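Local structure of cytochrome c' (Thermochromatium tepidum, 3VRC) at residues 72-77 / 127-131; 22-26 / 38-43; 46-51 / 91-96. The protein carries a covalently bound heme c and probably serves in electron transfer in a purple photosynthetic bacterium. All coordinates share one frame; numbering follows the deposited sequence.

Contact 1: residues 72-77 / 127-131; sequences RAKPEL and KYRAD. With HEC (heme c), chain L.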
loop_
_atom_site.group_PDB
_atom_site.type_symbol
_atom_site.label_atom_id
_atom_site.label_comp_id
_atom_site.label_asym_id
_atom_site.label_seq_id
_atom_site.Cartn_x
_atom_site.Cartn_y
_atom_site.Cartn_z
ATOM N N ARG B 72 5.543 -17.177 1.674
ATOM C CA ARG B 72 5.494 -17.608 3.047
ATOM C C ARG B 72 4.098 -18.031 3.481
ATOM O O ARG B 72 3.898 -18.295 4.703
ATOM C CB ARG B 72 5.989 -16.454 3.941
ATOM C CG ARG B 72 7.497 -16.207 3.778
ATOM C CD ARG B 72 8.019 -14.957 4.489
ATOM N NE ARG B 72 7.836 -15.053 5.940
ATOM C CZ ARG B 72 8.030 -14.045 6.785
ATOM N NH1 ARG B 72 8.434 -12.834 6.358
ATOM N NH2 ARG B 72 7.807 -14.259 8.077
ATOM N N ALA B 73 3.129 -18.114 2.570
ATOM C CA ALA B 73 1.842 -18.628 2.924
ATOM C C ALA B 73 1.922 -20.128 3.217
ATOM O O ALA B 73 2.398 -20.885 2.373
ATOM C CB ALA B 73 0.846 -18.350 1.821
ATOM N N LYS B 74 1.439 -20.568 4.372
ATOM C CA LYS B 74 1.523 -22.001 4.725
ATOM C C LYS B 74 0.403 -22.749 4.018
ATOM O O LYS B 74 -0.668 -22.239 3.718
ATOM C CB LYS B 74 1.320 -22.143 6.221
ATOM C CG LYS B 74 2.518 -21.670 7.035
ATOM C CD LYS B 74 2.409 -22.010 8.541
ATOM C CE LYS B 74 3.712 -21.802 9.252
ATOM N NZ LYS B 74 3.604 -22.267 10.657
ATOM N N PRO B 75 0.612 -24.075 3.835
ATOM C CA PRO B 75 -0.509 -24.902 3.338
ATOM C C PRO B 75 -1.803 -24.760 4.179
ATOM O O PRO B 75 -2.903 -24.814 3.624
ATOM C CB PRO B 75 0.052 -26.318 3.341
ATOM C CG PRO B 75 1.432 -26.255 3.884
ATOM C CD PRO B 75 1.852 -24.828 4.072
ATOM N N GLU B 76 -1.611 -24.564 5.488
ATOM C CA GLU B 76 -2.786 -24.410 6.354
ATOM C C GLU B 76 -3.684 -23.277 5.866
ATOM O O GLU B 76 -4.905 -23.306 6.080
ATOM C CB GLU B 76 -2.390 -24.160 7.795
ATOM C CG GLU B 76 -1.864 -25.405 8.516
ATOM C CD GLU B 76 -0.339 -25.625 8.463
ATOM O OE1 GLU B 76 0.342 -25.187 7.486
ATOM O OE2 GLU B 76 0.199 -26.284 9.438
ATOM N N LEU B 77 -3.123 -22.214 5.287
ATOM C CA LEU B 77 -3.924 -21.071 4.885
ATOM C C LEU B 77 -4.977 -21.550 3.828
ATOM O O LEU B 77 -6.176 -21.271 3.933
ATOM C CB LEU B 77 -3.016 -20.013 4.240
ATOM C CG LEU B 77 -3.692 -18.694 3.880
ATOM C CD1 LEU B 77 -2.701 -17.586 3.842
ATOM C CD2 LEU B 77 -4.373 -18.777 2.545
ATOM N N LYS B 127 -1.054 -18.484 12.644
ATOM C CA LYS B 127 -1.637 -19.644 12.023
ATOM C C LYS B 127 -1.105 -19.925 10.634
ATOM O O LYS B 127 -1.037 -21.104 10.240
ATOM C CB LYS B 127 -3.151 -19.461 11.936
ATOM C CG LYS B 127 -3.885 -19.574 13.264
ATOM C CD LYS B 127 -5.354 -19.222 13.076
ATOM C CE LYS B 127 -6.264 -19.722 14.185
ATOM N NZ LYS B 127 -7.644 -19.162 13.945
ATOM N N TYR B 128 -0.898 -18.859 9.827
ATOM C CA TYR B 128 -0.889 -19.034 8.393
ATOM C C TYR B 128 0.352 -18.525 7.647
ATOM O O TYR B 128 0.435 -18.709 6.433
ATOM C CB TYR B 128 -2.120 -18.382 7.801
ATOM C CG TYR B 128 -3.431 -18.959 8.303
ATOM C CD1 TYR B 128 -3.655 -20.343 8.234
ATOM C CD2 TYR B 128 -4.416 -18.165 8.882
ATOM C CE1 TYR B 128 -4.824 -20.907 8.726
ATOM C CE2 TYR B 128 -5.583 -18.715 9.337
ATOM C CZ TYR B 128 -5.795 -20.113 9.263
ATOM O OH TYR B 128 -6.950 -20.687 9.759
ATOM N N ARG B 129 1.302 -17.918 8.341
ATOM C CA ARG B 129 2.521 -17.399 7.700
ATOM C C ARG B 129 3.728 -18.090 8.241
ATOM O O ARG B 129 3.897 -18.204 9.466
ATOM C CB ARG B 129 2.626 -15.891 7.926
ATOM C CG ARG B 129 3.823 -15.283 7.189
ATOM C CD ARG B 129 4.097 -13.829 7.548
ATOM N NE ARG B 129 4.592 -13.729 8.910
ATOM C CZ ARG B 129 4.968 -12.579 9.449
ATOM N NH1 ARG B 129 4.860 -11.423 8.753
ATOM N NH2 ARG B 129 5.477 -12.542 10.671
ATOM N N ALA B 130 4.605 -18.580 7.356
ATOM C CA ALA B 130 5.877 -19.189 7.784
ATOM C C ALA B 130 6.813 -18.120 8.335
ATOM O O ALA B 130 6.860 -16.999 7.859
ATOM C CB ALA B 130 6.478 -19.906 6.593
ATOM N N ASP B 131 7.562 -18.516 9.367
ATOM C CA ASP B 131 8.584 -17.672 9.974
ATOM C C ASP B 131 9.814 -17.651 9.067
ATOM O O ASP B 131 10.025 -18.576 8.256
ATOM C CB ASP B 131 8.972 -18.215 11.345
ATOM C CG ASP B 131 7.806 -18.267 12.313
ATOM O OD1 ASP B 131 7.081 -17.244 12.427
ATOM O OD2 ASP B 131 7.626 -19.318 12.982
ATOM O OXT ASP B 131 10.641 -16.721 9.129
HETATM FE FE HEC L . 0.865 -10.349 6.985
HETATM C CHA HEC L . 3.310 -11.757 4.987
HETATM C CHB HEC L . 2.946 -7.716 7.717
HETATM C CHC HEC L . -1.717 -8.706 8.478
HETATM C CHD HEC L . -1.184 -12.964 6.239
HETATM N NA HEC L . 2.822 -9.859 6.504
HETATM C C1A HEC L . 3.650 -10.548 5.674
HETATM C C2A HEC L . 4.942 -9.962 5.673
HETATM C C3A HEC L . 4.870 -8.793 6.480
HETATM C C4A HEC L . 3.497 -8.768 6.917
HETATM C CMA HEC L . 5.902 -7.768 6.744
HETATM C CAA HEC L . 6.160 -10.536 5.022
HETATM C CBA HEC L . 6.817 -9.679 4.051
HETATM C CGA HEC L . 5.830 -9.427 2.966
HETATM O O1A HEC L . 5.818 -8.227 2.512
HETATM O O2A HEC L . 5.113 -10.295 2.453
HETATM N NB HEC L . 0.651 -8.519 7.874
HETATM C C1B HEC L . 1.590 -7.612 8.106
HETATM C C2B HEC L . 1.126 -6.515 8.926
HETATM C C3B HEC L . -0.230 -6.800 9.099
HETATM C C4B HEC L . -0.497 -8.054 8.431
HETATM C CMB HEC L . 1.889 -5.359 9.410
HETATM C CAB HEC L . -1.293 -6.060 9.892
HETATM C CBB HEC L . -1.298 -4.584 9.809
HETATM N NC HEC L . -1.109 -10.761 7.299
HETATM C C1C HEC L . -2.023 -9.983 7.962
HETATM C C2C HEC L . -3.313 -10.652 8.109
HETATM C C3C HEC L . -3.130 -11.876 7.432
HETATM C C4C HEC L . -1.754 -11.902 6.973
HETATM C CMC HEC L . -4.457 -10.075 8.854
HETATM C CAC HEC L . -4.101 -13.018 7.262
HETATM C CBC HEC L . -5.553 -12.682 7.429
HETATM N ND HEC L . 1.034 -12.038 5.906
HETATM C C1D HEC L . 0.096 -12.990 5.683
HETATM C C2D HEC L . 0.540 -14.033 4.809
HETATM C C3D HEC L . 1.791 -13.670 4.383
HETATM C C4D HEC L . 2.057 -12.391 5.061
HETATM C CMD HEC L . -0.237 -15.278 4.437
HETATM C CAD HEC L . 2.701 -14.322 3.387
HETATM C CBD HEC L . 2.416 -13.764 1.966
HETATM C CGD HEC L . 3.208 -14.487 0.890
HETATM O O1D HEC L . 4.447 -14.645 1.097
HETATM O O2D HEC L . 2.594 -14.912 -0.101
HETATM O O HOH W 1 0.935 -22.563 11.783
HETATM O O HOH W 2 3.030 -19.606 11.666
HETATM O O HOH W 3 6.614 -21.120 10.936
#
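Arg72 and Ala130 join the loop ahead of helix 75-78 to the C-terminal tail of a cytochrome c' four-helix bundle, beside the heme. A single beta bridge links Ala73 with Arg129. Its evidence is two nearly straight backbone bonds: Ala130 N gives to Arg72 O at 2.8 Å, and Lys74 N gives to Tyr128 O at 3.0 Å. Along the Arg72 side chain, CB lies near the heme carboxylate oxygen O1D, which takes a hydrogen bond from Arg72 N (2.8 Å). CD passes by Ala130 O. The chain bends at chi3 (63°), and this turns NE and NH2 together onto Ala130 O, each at 2.9 Å, a side-on grip within the guanidinium plane that fixes its rotation. CZ lies between Ala130 O and Arg129 CD, and NH1 comes near CAA of the heme. Arg129 CD covers one face of the Arg72 guanidinium, and the two guanidinium groups stack with planes 30° apart; both line the heme pocket, and the out-of-plane oxygen OXT of Asp131 offers Arg72 NH2 a long, purely electrostatic salt bridge.

Lys74 runs extended across the tail, and NZ reaches one water bound to Lys127 O and another that can donate to Arg129 O. Leu77 CB packs on Tyr128 CB, the two side chains crossing at about a right angle, while Tyr128 OH is hydrogen-bonded to Asp83 on helix 81-103. Arg129 has CG opposite its backbone N (chi1 -176°), which directs the chain along the porphyrin and leaves CD 3.4 Å from the meso carbon CHA of the heme.

Contact 2: residues 22-26 / 38-43; sequences NMGKI and QVRAAA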
loop_
_atom_site.group_PDB
_atom_site.type_symbol
_atom_site.label_atom_id
_atom_site.label_comp_id
_atom_site.label_asym_id
_atom_site.label_seq_id
_atom_site.Cartn_x
_atom_site.Cartn_y
_atom_site.Cartn_z
ATOM N N ASN B 22 4.295 1.340 7.411
ATOM C CA ASN B 22 3.434 2.353 8.054
ATOM C C ASN B 22 3.127 2.017 9.520
ATOM O O ASN B 22 3.112 2.924 10.354
ATOM C CB ASN B 22 2.218 2.574 7.180
ATOM C CG ASN B 22 2.614 3.423 5.971
ATOM O OD1 ASN B 22 2.767 4.639 6.109
ATOM N ND2 ASN B 22 2.879 2.793 4.830
ATOM N N MET B 23 2.934 0.739 9.852
ATOM C CA MET B 23 2.815 0.346 11.257
ATOM C C MET B 23 4.034 0.777 12.028
ATOM O O MET B 23 3.890 1.278 13.159
ATOM C CB MET B 23 2.610 -1.157 11.384
ATOM C CG MET B 23 1.274 -1.655 10.876
ATOM S SD MET B 23 -0.125 -1.239 11.920
ATOM C CE MET B 23 0.088 -2.403 13.261
ATOM N N GLY B 24 5.237 0.606 11.472
ATOM C CA GLY B 24 6.434 0.980 12.169
ATOM C C GLY B 24 6.486 2.453 12.449
ATOM O O GLY B 24 6.987 2.872 13.514
ATOM N N LYS B 25 5.972 3.296 11.543
ATOM C CA LYS B 25 5.950 4.731 11.833
ATOM C C LYS B 25 5.010 5.010 12.985
ATOM O O LYS B 25 5.317 5.903 13.809
ATOM C CB LYS B 25 5.485 5.520 10.564
ATOM C CG LYS B 25 6.496 5.475 9.432
ATOM C CD LYS B 25 6.283 6.339 8.220
ATOM C CE LYS B 25 5.361 5.699 7.305
ATOM N NZ LYS B 25 4.927 6.587 6.199
ATOM N N ILE B 26 3.858 4.363 13.031
ATOM C CA ILE B 26 2.941 4.604 14.157
ATOM C C ILE B 26 3.610 4.220 15.482
ATOM O O ILE B 26 3.563 4.990 16.448
ATOM C CB ILE B 26 1.621 3.890 13.933
ATOM C CG1 ILE B 26 0.954 4.380 12.656
ATOM C CG2 ILE B 26 0.705 4.098 15.166
ATOM C CD1 ILE B 26 -0.288 3.592 12.237
ATOM N N GLN B 38 1.665 12.685 10.716
ATOM C CA GLN B 38 2.315 11.520 10.191
ATOM C C GLN B 38 1.522 10.246 10.545
ATOM O O GLN B 38 1.418 9.314 9.722
ATOM C CB GLN B 38 3.738 11.399 10.694
ATOM C CG GLN B 38 4.451 10.248 10.006
ATOM C CD GLN B 38 5.886 10.121 10.398
ATOM O OE1 GLN B 38 6.185 10.122 11.585
ATOM N NE2 GLN B 38 6.785 10.087 9.429
ATOM N N VAL B 39 1.025 10.183 11.775
ATOM C CA VAL B 39 0.238 9.029 12.194
ATOM C C VAL B 39 -1.036 8.892 11.397
ATOM O O VAL B 39 -1.412 7.780 11.029
ATOM C CB VAL B 39 0.023 9.074 13.722
ATOM C CG1 VAL B 39 -0.916 7.983 14.160
ATOM C CG2 VAL B 39 1.366 8.961 14.423
ATOM N N ARG B 40 -1.719 9.990 11.122
ATOM C CA ARG B 40 -2.894 9.978 10.226
ATOM C C ARG B 40 -2.541 9.340 8.902
ATOM O O ARG B 40 -3.231 8.447 8.410
ATOM C CB ARG B 40 -3.384 11.422 9.954
ATOM C CG ARG B 40 -4.219 11.999 11.079
ATOM C CD ARG B 40 -4.687 13.434 10.702
ATOM N NE ARG B 40 -5.473 14.025 11.789
ATOM C CZ ARG B 40 -5.002 14.780 12.782
ATOM N NH1 ARG B 40 -3.723 15.191 12.803
ATOM N NH2 ARG B 40 -5.839 15.203 13.716
ATOM N N ALA B 41 -1.476 9.809 8.270
ATOM C CA ALA B 41 -1.122 9.312 6.934
ATOM C C ALA B 41 -0.815 7.799 7.008
ATOM O O ALA B 41 -1.217 7.029 6.137
ATOM C CB ALA B 41 0.071 10.096 6.402
ATOM N N ALA B 42 -0.056 7.389 8.011
ATOM C CA ALA B 42 0.320 5.982 8.169
ATOM C C ALA B 42 -0.897 5.119 8.442
ATOM O O ALA B 42 -1.045 4.030 7.863
ATOM C CB ALA B 42 1.327 5.855 9.265
ATOM N N ALA B 43 -1.759 5.560 9.356
ATOM C CA ALA B 43 -2.974 4.811 9.677
ATOM C C ALA B 43 -3.880 4.696 8.461
ATOM O O ALA B 43 -4.522 3.671 8.254
ATOM C CB ALA B 43 -3.720 5.485 10.811
HETATM O O HOH W 4 3.096 8.590 7.336
#
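Helices 5-31 and 36-50, consecutive in the bundle, pack antiparallel here: the axes of segments 22-26 and 38-43 approach to 8.7 Å, with 151° between their directions. Ala42, a small residue, faces segment 22-26, its CB lying 3.7 Å from Ile26 CG1. The same branch of Ile26 runs on to CD1, 3.8 Å from Ala43 N, while its CG2 branch meets Val39 CG1. Leu98 of helix 81-103 and Phe114 of helix 107-128 also touch Ile26, which places it inside the bundle.

On the flank, Asn22 OD1 rests 3.5 Å from Ala42 CA, and its ND2 is hydrogen-bonded to Phe18 O. Lys25 bends at chi3 (-82°), bringing NZ back to a weak bond with Asn22 OD1 and onto a water that donates to Gln38 O; Lys25 CD passes crosswise by the Gln38 amide, whose OE1 is held by Asn29. A leucine in place of Asn22 would probably leave Lys25 NZ without its weak acceptor and Phe18 O without the amide donor. No direct hydrogen bond joins the two segments, so apolar packing with one water bridge at the margin characterises this antiparallel helix pair of the cytochrome c' four-helix bundle.

Contact 3: residues 46-51 / 91-96; sequences VAAIAN and LGTAAN. With HEC (heme c), chain L.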
loop_
_atom_site.group_PDB
_atom_site.type_symbol
_atom_site.label_atom_id
_atom_site.label_comp_id
_atom_site.label_asym_id
_atom_site.label_seq_id
_atom_site.Cartn_x
_atom_site.Cartn_y
_atom_site.Cartn_z
ATOM N N VAL B 46 -2.746 1.797 6.400
ATOM C CA VAL B 46 -3.105 0.494 6.951
ATOM C C VAL B 46 -4.545 0.220 6.741
ATOM O O VAL B 46 -4.933 -0.889 6.313
ATOM C CB VAL B 46 -2.644 0.399 8.437
ATOM C CG1 VAL B 46 -3.060 -0.966 9.013
ATOM C CG2 VAL B 46 -1.179 0.603 8.589
ATOM N N ALA B 47 -5.428 1.205 7.005
ATOM C CA ALA B 47 -6.836 1.046 6.769
ATOM C C ALA B 47 -7.140 0.737 5.318
ATOM O O ALA B 47 -7.968 -0.158 4.998
ATOM C CB ALA B 47 -7.586 2.273 7.218
ATOM N N ALA B 48 -6.538 1.475 4.408
ATOM C CA ALA B 48 -6.852 1.296 2.991
ATOM C C ALA B 48 -6.392 -0.110 2.526
ATOM O O ALA B 48 -7.164 -0.815 1.840
ATOM C CB ALA B 48 -6.234 2.383 2.131
ATOM N N ILE B 49 -5.172 -0.471 2.828
ATOM C CA ILE B 49 -4.673 -1.771 2.359
ATOM C C ILE B 49 -5.442 -2.920 3.002
ATOM O O ILE B 49 -5.809 -3.889 2.317
ATOM C CB ILE B 49 -3.188 -1.897 2.565
ATOM C CG1 ILE B 49 -2.440 -0.834 1.713
ATOM C CG2 ILE B 49 -2.716 -3.338 2.243
ATOM C CD1 ILE B 49 -0.947 -0.873 1.849
ATOM N N ALA B 50 -5.787 -2.800 4.288
ATOM C CA ALA B 50 -6.529 -3.871 4.958
ATOM C C ALA B 50 -7.902 -4.035 4.396
ATOM O O ALA B 50 -8.497 -5.107 4.575
ATOM C CB ALA B 50 -6.578 -3.592 6.448
ATOM N N ASN B 51 -8.492 -3.019 3.739
ATOM C CA ASN B 51 -9.770 -3.049 3.202
ATOM C C ASN B 51 -9.799 -3.070 1.661
ATOM O O ASN B 51 -10.799 -2.784 1.048
ATOM C CB ASN B 51 -10.628 -1.894 3.745
ATOM C CG ASN B 51 -10.916 -2.144 5.223
ATOM O OD1 ASN B 51 -11.767 -2.987 5.545
ATOM N ND2 ASN B 51 -10.225 -1.497 6.118
ATOM N N LEU B 91 -8.832 -7.682 10.742
ATOM C CA LEU B 91 -7.872 -6.627 10.436
ATOM C C LEU B 91 -8.554 -5.434 9.792
ATOM O O LEU B 91 -8.237 -4.291 10.181
ATOM C CB LEU B 91 -6.747 -7.124 9.529
ATOM C CG LEU B 91 -5.713 -6.045 9.222
ATOM C CD1 LEU B 91 -4.889 -5.737 10.437
ATOM C CD2 LEU B 91 -4.818 -6.451 8.040
ATOM N N GLY B 92 -9.451 -5.635 8.834
ATOM C CA GLY B 92 -10.065 -4.505 8.175
ATOM C C GLY B 92 -10.764 -3.584 9.165
ATOM O O GLY B 92 -10.668 -2.360 9.096
ATOM N N THR B 93 -11.523 -4.211 10.082
ATOM C CA THR B 93 -12.297 -3.448 11.069
ATOM C C THR B 93 -11.342 -2.759 12.016
ATOM O O THR B 93 -11.516 -1.526 12.320
ATOM C CB THR B 93 -13.207 -4.412 11.836
ATOM O OG1 THR B 93 -14.112 -4.975 10.869
ATOM C CG2 THR B 93 -13.918 -3.726 13.027
ATOM N N ALA B 94 -10.326 -3.431 12.536
ATOM C CA ALA B 94 -9.378 -2.822 13.475
ATOM C C ALA B 94 -8.638 -1.696 12.771
ATOM O O ALA B 94 -8.387 -0.631 13.380
ATOM C CB ALA B 94 -8.416 -3.851 14.035
ATOM N N ALA B 95 -8.272 -1.895 11.508
ATOM C CA ALA B 95 -7.478 -0.860 10.793
ATOM C C ALA B 95 -8.346 0.364 10.556
ATOM O O ALA B 95 -7.838 1.504 10.686
ATOM C CB ALA B 95 -6.987 -1.433 9.492
ATOM N N ASN B 96 -9.600 0.216 10.207
ATOM C CA ASN B 96 -10.487 1.370 10.115
ATOM C C ASN B 96 -10.588 2.113 11.458
ATOM O O ASN B 96 -10.527 3.362 11.510
ATOM C CB ASN B 96 -11.839 0.978 9.631
ATOM C CG ASN B 96 -11.846 0.767 8.118
ATOM O OD1 ASN B 96 -11.047 1.322 7.382
ATOM N ND2 ASN B 96 -12.843 0.058 7.661
HETATM FE FE HEC L . 0.865 -10.349 6.985
HETATM C CHA HEC L . 3.310 -11.757 4.987
HETATM C CHB HEC L . 2.946 -7.716 7.717
HETATM C CHC HEC L . -1.717 -8.706 8.478
HETATM C CHD HEC L . -1.184 -12.964 6.239
HETATM N NA HEC L . 2.822 -9.859 6.504
HETATM C C1A HEC L . 3.650 -10.548 5.674
HETATM C C2A HEC L . 4.942 -9.962 5.673
HETATM C C3A HEC L . 4.870 -8.793 6.480
HETATM C C4A HEC L . 3.497 -8.768 6.917
HETATM C CMA HEC L . 5.902 -7.768 6.744
HETATM C CAA HEC L . 6.160 -10.536 5.022
HETATM C CBA HEC L . 6.817 -9.679 4.051
HETATM C CGA HEC L . 5.830 -9.427 2.966
HETATM O O1A HEC L . 5.818 -8.227 2.512
HETATM O O2A HEC L . 5.113 -10.295 2.453
HETATM N NB HEC L . 0.651 -8.519 7.874
HETATM C C1B HEC L . 1.590 -7.612 8.106
HETATM C C2B HEC L . 1.126 -6.515 8.926
HETATM C C3B HEC L . -0.230 -6.800 9.099
HETATM C C4B HEC L . -0.497 -8.054 8.431
HETATM C CMB HEC L . 1.889 -5.359 9.410
HETATM C CAB HEC L . -1.293 -6.060 9.892
HETATM C CBB HEC L . -1.298 -4.584 9.809
HETATM N NC HEC L . -1.109 -10.761 7.299
HETATM C C1C HEC L . -2.023 -9.983 7.962
HETATM C C2C HEC L . -3.313 -10.652 8.109
HETATM C C3C HEC L . -3.130 -11.876 7.432
HETATM C C4C HEC L . -1.754 -11.902 6.973
HETATM C CMC HEC L . -4.457 -10.075 8.854
HETATM C CAC HEC L . -4.101 -13.018 7.262
HETATM C CBC HEC L . -5.553 -12.682 7.429
HETATM N ND HEC L . 1.034 -12.038 5.906
HETATM C C1D HEC L . 0.096 -12.990 5.683
HETATM C C2D HEC L . 0.540 -14.033 4.809
HETATM C C3D HEC L . 1.791 -13.670 4.383
HETATM C C4D HEC L . 2.057 -12.391 5.061
HETATM C CMD HEC L . -0.237 -15.278 4.437
HETATM C CAD HEC L . 2.701 -14.322 3.387
HETATM C CBD HEC L . 2.416 -13.764 1.966
HETATM C CGD HEC L . 3.208 -14.487 0.890
HETATM O O1D HEC L . 4.447 -14.645 1.097
HETATM O O2D HEC L . 2.594 -14.912 -0.101
HETATM O O HOH W 5 -10.587 2.134 4.715
#
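Ala50 and Ala95 meet through their methyl groups, CB to CB 3.8 Å, where helix 36-50 ends against the middle of helix 81-103. The two are antiparallel helices of the cytochrome c' four-helix bundle, their segment axes 8.1 Å apart and at 159°, with small residues on both sides.

Apolar contacts fill the side toward the heme. Ala95 CB also touches Val46 CG1 and Ala47 CA. Leu91 has CG opposite its backbone N (chi1 -179°); its CD1 meets the heme carbon CAB at 3.7 Å, while CD2 sits between Ala50 CB, 3.7 Å away, and the heme methyl CMC. Met19 of helix 5-31 and Val117 of helix 107-128 also touch Leu91.

Polar contacts centre on Asn51, the first residue beyond the helix. One amide nitrogen serves both helices: ND2 donates to Gly92 O at 3.1 Å with a nearly straight N-H (172°), and to Ala47 O of its own segment at 2.9 Å. Both acceptors lie near the amide plane, so the two bonds fix the rotation of the amide. Gly92 O also receives Asn96 N, the two donors arriving from opposite faces of its carbonyl plane. Close to Gly92 CA sits Asn51 OD1, where a side chain on residue 92 would collide with it, so the glycine makes way for the amide. The Asn51 and Asn96 amides have nearly parallel but offset planes, with no hydrogen bond between them.

The chemistry thus implies two differing flanks, apolar on the side facing the heme and amide-bonded on the side away from it, with Asn51 ND2 tying the end of one helix to a carbonyl of the other.

All three contacts belong to one helical bundle, but they meet the heme differently. Contacts 1 and 3 both touch it, the first through a carboxylate oxygen and the porphyrin, the third through the Leu91 methyls; their centres are about 21 Å apart and their nearest atoms about 11 Å. In contact 2 Met23 touches the heme but takes no part in the pairing. That contact lies across the chain's centre from contact 1, with centres about 26 Å apart. It shares helix 36-50 with contact 3, and the two join directly: Met23 SD packs 3.9 Å from Val46 CG2. Both also touch the second subunit, where Asn22 packs on Ser52 and Ala48 on Val45 of that neighbouring chain.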